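Local coordinates for protein Cas13d (uncultured Ruminococcus sp, PDB 6IV9) that binds a CRISPR RNA as a Cas13d effector and, through its two HEPN domains, directs crRNA maturation and target RNA cleavage, at residues Ile63-Glu67 with Asp165-Gln171; Leu155-Phe160 with Leu172-Leu177. The protein carries 2 engineered substitutions. One frame throughout, in Å; residues are numbered along the deposited sequence.

Contact 1. Residues Ile63-Glu67 with Asp165-Gln171; sequences ILVSE and DDNIHIQ. With nucleotides of chain B.
Residues 63-65 end a β-strand, and the chain runs on extended through Ser66; Asp165-Asn167 pass it antiparallel before helix 168-197. A single bridge pairs Ser66 with Asp166 (CA-CA 4.0 Å), and the CA atoms of Leu64 and Ile168 are already 6.3 Å apart. Asn167 N donates to Val65 O (2.9 Å); its side chain (chi1 74°) turns back so that OD1 accepts from Val65 N (2.8 Å), letting an amide replace strand backbone. Asp166 (chi1 p) places OD1 3.0 Å from Ile168 N, forming an Asx turn, and accepts from His169 ND1 (2.8 Å). Leu64 CB packs on Ile168 CD1 (4.0 Å), both side chains also touching helix 511-535. Gln171 NE2 donates to Asn167 O (2.8 Å) and to a water that donates to Ile63 O. Gln171 OE1 accepts from O2' of U23 of chain B (2.7 Å), while Asn167 ND2 bonds weakly to O2 of C24 of chain B (3.2 Å). Amides linking strand edge, helix start and a ribose hydroxyl characterise this as part of the crRNA-binding surface.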
loop_
_atom_site.group_PDB
_atom_site.type_symbol
_atom_site.label_atom_id
_atom_site.label_comp_id
_atom_site.label_asym_id
_atom_site.label_seq_id
_atom_site.Cartn_x
_atom_site.Cartn_y
_atom_site.Cartn_z
ATOM N N ILE A 63 13.796 24.270 7.379
ATOM C CA ILE A 63 15.017 25.005 7.792
ATOM C C ILE A 63 16.124 23.954 7.874
ATOM O O ILE A 63 16.108 23.166 8.781
ATOM C CB ILE A 63 14.842 25.732 9.129
ATOM C CG1 ILE A 63 13.631 26.658 9.111
ATOM C CG2 ILE A 63 16.117 26.473 9.466
ATOM C CD1 ILE A 63 13.432 27.403 10.387
ATOM N N LEU A 64 17.020 23.950 6.907
ATOM C CA LEU A 64 18.146 22.996 6.889
ATOM C C LEU A 64 19.262 23.577 7.745
ATOM O O LEU A 64 19.488 24.761 7.664
ATOM C CB LEU A 64 18.570 22.757 5.444
ATOM C CG LEU A 64 17.446 22.204 4.575
ATOM C CD1 LEU A 64 17.829 22.199 3.122
ATOM C CD2 LEU A 64 17.042 20.817 5.029
ATOM N N VAL A 65 19.894 22.734 8.546
ATOM C CA VAL A 65 20.933 23.233 9.475
ATOM C C VAL A 65 22.276 22.583 9.182
ATOM O O VAL A 65 22.342 21.389 8.995
ATOM C CB VAL A 65 20.551 23.046 10.955
ATOM C CG1 VAL A 65 21.588 23.646 11.872
ATOM C CG2 VAL A 65 19.174 23.580 11.294
ATOM N N SER A 66 23.284 23.429 9.100
ATOM C CA SER A 66 24.700 23.013 9.015
ATOM C C SER A 66 25.402 23.553 10.271
ATOM O O SER A 66 24.762 24.223 11.097
ATOM C CB SER A 66 25.361 23.497 7.782
ATOM O OG SER A 66 25.817 24.812 7.987
ATOM N N GLU A 67 26.676 23.259 10.427
ATOM C CA GLU A 67 27.312 23.760 11.660
ATOM C C GLU A 67 27.278 25.291 11.654
ATOM O O GLU A 67 26.904 25.854 12.647
ATOM C CB GLU A 67 28.711 23.167 11.814
ATOM C CG GLU A 67 29.382 23.531 13.117
ATOM C CD GLU A 67 28.730 22.921 14.343
ATOM O OE1 GLU A 67 27.611 22.409 14.207
ATOM O OE2 GLU A 67 29.329 22.977 15.426
ATOM N N ASP A 165 28.330 17.463 9.523
ATOM C CA ASP A 165 27.867 18.447 10.526
ATOM C C ASP A 165 26.674 19.219 9.965
ATOM O O ASP A 165 26.707 20.417 9.927
ATOM C CB ASP A 165 28.989 19.367 10.973
ATOM C CG ASP A 165 29.037 19.348 12.476
ATOM O OD1 ASP A 165 30.061 18.870 13.018
ATOM O OD2 ASP A 165 28.017 19.717 13.079
ATOM N N ASP A 166 25.671 18.484 9.529
ATOM C CA ASP A 166 24.430 19.033 8.961
ATOM C C ASP A 166 23.313 18.032 9.234
ATOM O O ASP A 166 23.579 16.912 9.590
ATOM C CB ASP A 166 24.580 19.395 7.488
ATOM C CG ASP A 166 24.707 18.216 6.548
ATOM O OD1 ASP A 166 23.889 17.328 6.634
ATOM O OD2 ASP A 166 25.611 18.228 5.739
ATOM N N ASN A 167 22.094 18.491 9.085
ATOM C CA ASN A 167 20.917 17.632 9.339
ATOM C C ASN A 167 20.253 17.261 8.014
ATOM O O ASN A 167 19.125 16.861 8.048
ATOM C CB ASN A 167 19.946 18.320 10.291
ATOM C CG ASN A 167 19.182 19.428 9.614
ATOM O OD1 ASN A 167 19.613 19.952 8.614
ATOM N ND2 ASN A 167 18.038 19.766 10.158
ATOM N N ILE A 168 20.917 17.527 6.900
ATOM C CA ILE A 168 20.344 17.256 5.553
ATOM C C ILE A 168 20.502 15.793 5.142
ATOM O O ILE A 168 19.561 15.234 4.645
ATOM C CB ILE A 168 20.953 18.201 4.509
ATOM C CG1 ILE A 168 21.082 19.632 5.032
ATOM C CG2 ILE A 168 20.167 18.137 3.219
ATOM C CD1 ILE A 168 21.657 20.599 4.043
ATOM N N HIS A 169 21.682 15.228 5.340
ATOM C CA HIS A 169 21.933 13.834 4.903
ATOM C C HIS A 169 21.009 12.856 5.632
ATOM O O HIS A 169 20.510 11.967 5.003
ATOM C CB HIS A 169 23.405 13.462 5.096
ATOM C CG HIS A 169 24.351 14.292 4.308
ATOM N ND1 HIS A 169 24.681 15.563 4.667
ATOM C CD2 HIS A 169 25.042 14.031 3.193
ATOM C CE1 HIS A 169 25.532 16.047 3.811
ATOM N NE2 HIS A 169 25.771 15.136 2.913
ATOM N N ILE A 170 20.821 13.051 6.926
ATOM C CA ILE A 170 19.978 12.145 7.751
ATOM C C ILE A 170 18.529 12.171 7.251
ATOM O O ILE A 170 17.882 11.164 7.333
ATOM C CB ILE A 170 20.132 12.438 9.254
ATOM C CG1 ILE A 170 19.612 11.281 10.103
ATOM C CG2 ILE A 170 19.541 13.773 9.658
ATOM C CD1 ILE A 170 20.188 9.964 9.701
ATOM N N GLN A 171 18.048 13.329 6.825
ATOM C CA GLN A 171 16.660 13.431 6.321
ATOM C C GLN A 171 16.518 12.610 5.030
ATOM O O GLN A 171 15.524 11.954 4.860
ATOM C CB GLN A 171 16.256 14.894 6.199
ATOM C CG GLN A 171 16.215 15.623 7.532
ATOM C CD GLN A 171 15.693 17.027 7.373
ATOM O OE1 GLN A 171 14.574 17.248 6.958
ATOM N NE2 GLN A 171 16.532 17.987 7.688
ATOM P P C B 24 11.253 12.928 9.953
ATOM O OP1 C B 24 11.223 11.502 9.605
ATOM O OP2 C B 24 10.365 13.563 10.887
ATOM O "O5'" C B 24 12.707 13.208 10.557
ATOM C "C5'" C B 24 13.795 12.329 10.260
ATOM C "C4'" C B 24 15.065 12.819 10.907
ATOM O "O4'" C B 24 15.522 14.035 10.259
ATOM C "C3'" C B 24 14.924 13.204 12.347
ATOM O "O3'" C B 24 14.995 12.046 13.127
ATOM C "C2'" C B 24 16.133 14.117 12.538
ATOM O "O2'" C B 24 17.328 13.377 12.699
ATOM C "C1'" C B 24 16.101 14.894 11.236
ATOM N N1 C B 24 15.335 16.170 11.265
ATOM C C2 C B 24 16.011 17.348 11.634
ATOM O O2 C B 24 17.207 17.270 11.964
ATOM N N3 C B 24 15.333 18.520 11.657
ATOM C C4 C B 24 14.053 18.560 11.252
ATOM N N4 C B 24 13.434 19.744 11.214
ATOM C C5 C B 24 13.353 17.384 10.848
ATOM C C6 C B 24 14.024 16.220 10.883
ATOM P P U B 23 9.880 19.307 9.366
ATOM O OP1 U B 23 10.936 20.023 8.630
ATOM O OP2 U B 23 8.477 19.520 9.076
ATOM O "O5'" U B 23 10.198 17.756 9.126
ATOM C "C5'" U B 23 9.221 16.712 9.343
ATOM C "C4'" U B 23 9.613 15.503 8.493
ATOM O "O4'" U B 23 9.410 15.881 7.107
ATOM C "C3'" U B 23 11.102 15.131 8.590
ATOM O "O3'" U B 23 11.253 13.728 8.583
ATOM C "C2'" U B 23 11.704 15.717 7.338
ATOM O "O2'" U B 23 12.937 15.120 6.935
ATOM C "C1'" U B 23 10.554 15.566 6.338
ATOM N N1 U B 23 10.679 16.550 5.253
ATOM C C2 U B 23 10.937 16.094 3.972
ATOM O O2 U B 23 11.036 14.927 3.701
ATOM N N3 U B 23 11.121 17.079 3.033
ATOM C C4 U B 23 11.094 18.420 3.229
ATOM O O4 U B 23 11.306 19.172 2.279
ATOM C C5 U B 23 10.796 18.821 4.570
ATOM C C6 U B 23 10.595 17.893 5.508
HETATM O O HOH W 1 15.532 20.537 8.424
#

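Contact 2. Residues Leu155-Phe160 with Leu172-Leu177; sequences LEKRFF and LIYNIL
Two helical segments, the last turns of helix 152-160 and an early part of helix 168-197, cross almost at right angles: their axes make 79° and approach to 10.9 Å, with Leu155 and Ile173 the nearest pair of CA atoms (7.3 Å). Ile173 (chi1 m, chi2 t) points at the partner helix and enters it as a knob into the hole formed by Leu155, Glu156, Phe159 and Phe160. Its slim, branched side chain suits the slot: CD1 lies 3.7 Å from Leu155 O, CG1 4.0 Å from Phe160 CE2, and CG2 3.7 Å from Phe159 CE1. The same CG2 makes an off-centre CH-π contact, 4.2 Å from the Phe159 ring centroid. Phe159 (chi1 -70°, chi2 84°) reaches further along the opposing helix, CE2 to Ile176 CG2 at 3.8 Å and CZ to Leu177 CD2 at 4.3 Å. Phe160 (chi1 -66°, chi2 -80°) swings its ring across so that its edge meets Leu172 CD1, 4.2 Å from CZ. Leu155 (m, t) lays CD1 4.1 Å from Tyr174 CE1 and 4.2 Å from Leu177 CD1. Tyr174, with chi1 at an off-well -91°, lends this contact its ring carbons while its OH bonds to Asp147; beyond, it packs on a sugar of the bound RNA. Glu156 meets Ile173 CD1 with its CA and CG (3.9 and 4.3 Å), its carboxylate being held by Lys152 and the backbone N of Phe164. With side chains meeting through apolar groups and no polar bond between the segments, cohesion rests on shape and exclusion of water, and large aromatic side chains span the wide interaxial gap.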
loop_
_atom_site.group_PDB
_atom_site.type_symbol
_atom_site.label_atom_id
_atom_site.label_comp_id
_atom_site.label_asym_id
_atom_site.label_seq_id
_atom_site.Cartn_x
_atom_site.Cartn_y
_atom_site.Cartn_z
ATOM N N LEU A 155 24.461 5.880 10.365
ATOM C CA LEU A 155 23.706 5.909 9.096
ATOM C C LEU A 155 24.452 6.721 8.035
ATOM O O LEU A 155 24.539 6.260 6.936
ATOM C CB LEU A 155 22.308 6.455 9.368
ATOM C CG LEU A 155 21.380 5.447 10.032
ATOM C CD1 LEU A 155 20.141 6.102 10.592
ATOM C CD2 LEU A 155 21.018 4.355 9.056
ATOM N N GLU A 156 25.001 7.875 8.394
ATOM C CA GLU A 156 25.736 8.704 7.409
ATOM C C GLU A 156 26.933 7.911 6.890
ATOM O O GLU A 156 27.170 7.926 5.711
ATOM C CB GLU A 156 26.204 10.003 8.054
ATOM C CG GLU A 156 25.073 10.963 8.342
ATOM C CD GLU A 156 25.400 12.144 9.237
ATOM O OE1 GLU A 156 24.588 13.033 9.306
ATOM O OE2 GLU A 156 26.454 12.143 9.862
ATOM N N LYS A 157 27.638 7.228 7.772
ATOM C CA LYS A 157 28.797 6.437 7.300
ATOM C C LYS A 157 28.333 5.343 6.332
ATOM O O LYS A 157 28.941 5.188 5.314
ATOM C CB LYS A 157 29.513 5.805 8.487
ATOM C CG LYS A 157 30.222 6.789 9.396
ATOM C CD LYS A 157 31.184 6.109 10.325
ATOM C CE LYS A 157 30.724 6.099 11.759
ATOM N NZ LYS A 157 31.458 5.085 12.547
ATOM N N ARG A 158 27.251 4.652 6.651
ATOM C CA ARG A 158 26.748 3.563 5.783
ATOM C C ARG A 158 26.321 4.093 4.410
ATOM O O ARG A 158 26.613 3.447 3.430
ATOM C CB ARG A 158 25.595 2.865 6.502
ATOM C CG ARG A 158 24.737 1.959 5.635
ATOM C CD ARG A 158 23.509 1.428 6.358
ATOM N NE ARG A 158 23.543 0.015 6.693
ATOM C CZ ARG A 158 22.881 -0.553 7.693
ATOM N NH1 ARG A 158 21.561 -0.603 7.684
ATOM N NH2 ARG A 158 23.551 -1.105 8.690
ATOM N N PHE A 159 25.636 5.230 4.350
ATOM C CA PHE A 159 25.133 5.723 3.047
ATOM C C PHE A 159 26.094 6.668 2.326
ATOM O O PHE A 159 26.018 6.707 1.131
ATOM C CB PHE A 159 23.785 6.415 3.238
ATOM C CG PHE A 159 22.673 5.468 3.575
ATOM C CD1 PHE A 159 22.471 5.061 4.873
ATOM C CD2 PHE A 159 21.855 4.957 2.592
ATOM C CE1 PHE A 159 21.453 4.184 5.185
ATOM C CE2 PHE A 159 20.841 4.075 2.908
ATOM C CZ PHE A 159 20.648 3.692 4.202
ATOM N N PHE A 160 26.904 7.431 3.051
ATOM C CA PHE A 160 27.777 8.441 2.409
ATOM C C PHE A 160 29.270 8.208 2.678
ATOM O O PHE A 160 30.051 8.968 2.151
ATOM C CB PHE A 160 27.341 9.848 2.821
ATOM C CG PHE A 160 25.979 10.243 2.321
ATOM C CD1 PHE A 160 25.800 10.686 1.027
ATOM C CD2 PHE A 160 24.872 10.163 3.140
ATOM C CE1 PHE A 160 24.548 11.046 0.569
ATOM C CE2 PHE A 160 23.622 10.523 2.675
ATOM C CZ PHE A 160 23.461 10.960 1.394
ATOM N N LEU A 172 17.508 12.683 4.155
ATOM C CA LEU A 172 17.469 11.867 2.922
ATOM C C LEU A 172 17.485 10.390 3.325
ATOM O O LEU A 172 16.677 9.646 2.834
ATOM C CB LEU A 172 18.697 12.213 2.081
ATOM C CG LEU A 172 18.839 11.479 0.755
ATOM C CD1 LEU A 172 19.800 12.212 -0.162
ATOM C CD2 LEU A 172 19.297 10.058 0.973
ATOM N N ILE A 173 18.347 10.032 4.270
ATOM C CA ILE A 173 18.501 8.621 4.726
ATOM C C ILE A 173 17.194 8.082 5.322
ATOM O O ILE A 173 16.832 6.997 4.961
ATOM C CB ILE A 173 19.653 8.484 5.724
ATOM C CG1 ILE A 173 21.003 8.696 5.045
ATOM C CG2 ILE A 173 19.576 7.144 6.423
ATOM C CD1 ILE A 173 22.141 8.901 5.994
ATOM N N TYR A 174 16.473 8.870 6.118
ATOM C CA TYR A 174 15.191 8.408 6.719
ATOM C C TYR A 174 14.204 8.076 5.600
ATOM O O TYR A 174 13.383 7.216 5.789
ATOM C CB TYR A 174 14.663 9.333 7.822
ATOM C CG TYR A 174 15.141 8.939 9.191
ATOM C CD1 TYR A 174 16.459 9.099 9.532
ATOM C CD2 TYR A 174 14.317 8.323 10.114
ATOM C CE1 TYR A 174 16.942 8.715 10.763
ATOM C CE2 TYR A 174 14.782 7.928 11.359
ATOM C CZ TYR A 174 16.109 8.124 11.682
ATOM O OH TYR A 174 16.634 7.736 12.877
ATOM N N ASN A 175 14.270 8.806 4.497
ATOM C CA ASN A 175 13.402 8.509 3.334
ATOM C C ASN A 175 13.754 7.124 2.772
ATOM O O ASN A 175 12.851 6.416 2.390
ATOM C CB ASN A 175 13.422 9.634 2.312
ATOM C CG ASN A 175 12.451 10.722 2.696
ATOM O OD1 ASN A 175 11.269 10.581 2.509
ATOM N ND2 ASN A 175 12.940 11.790 3.272
ATOM N N ILE A 176 15.044 6.797 2.692
ATOM C CA ILE A 176 15.463 5.446 2.225
ATOM C C ILE A 176 14.993 4.387 3.230
ATOM O O ILE A 176 14.504 3.385 2.807
ATOM C CB ILE A 176 16.968 5.355 1.934
ATOM C CG1 ILE A 176 17.406 6.361 0.871
ATOM C CG2 ILE A 176 17.342 3.942 1.552
ATOM C CD1 ILE A 176 18.885 6.486 0.716
ATOM N N LEU A 177 15.083 4.656 4.528
ATOM C CA LEU A 177 14.626 3.663 5.532
ATOM C C LEU A 177 13.125 3.400 5.357
ATOM O O LEU A 177 12.729 2.283 5.555
ATOM C CB LEU A 177 14.937 4.163 6.937
ATOM C CG LEU A 177 16.412 4.400 7.228
ATOM C CD1 LEU A 177 16.613 4.784 8.680
ATOM C CD2 LEU A 177 17.246 3.200 6.851
#

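Along the chain, residues 63-67, the end of strand 60-65 and the loop after it, come first, then 155-160, 165-171 and 172-177, so the contacts cross. Contact 1 closes a long loop of 97 residues that holds most of both β-sheets and helix 152-160; contact 2 closes a short one of 11 residues, and segment 165-171 lies inside it. Both end on helix 168-197. The two also touch directly: His169 CB lies 3.8 Å from Phe160 CE2, and Ile170 CD1 4.0 Å from Leu155 CD1. Contact 1 ties strand 60-65, one of the two outermost strands of the four-stranded sheet, to the start of helix 168-197 beside the crRNA, and contact 2 joins that helix's next turns to helix 152-160.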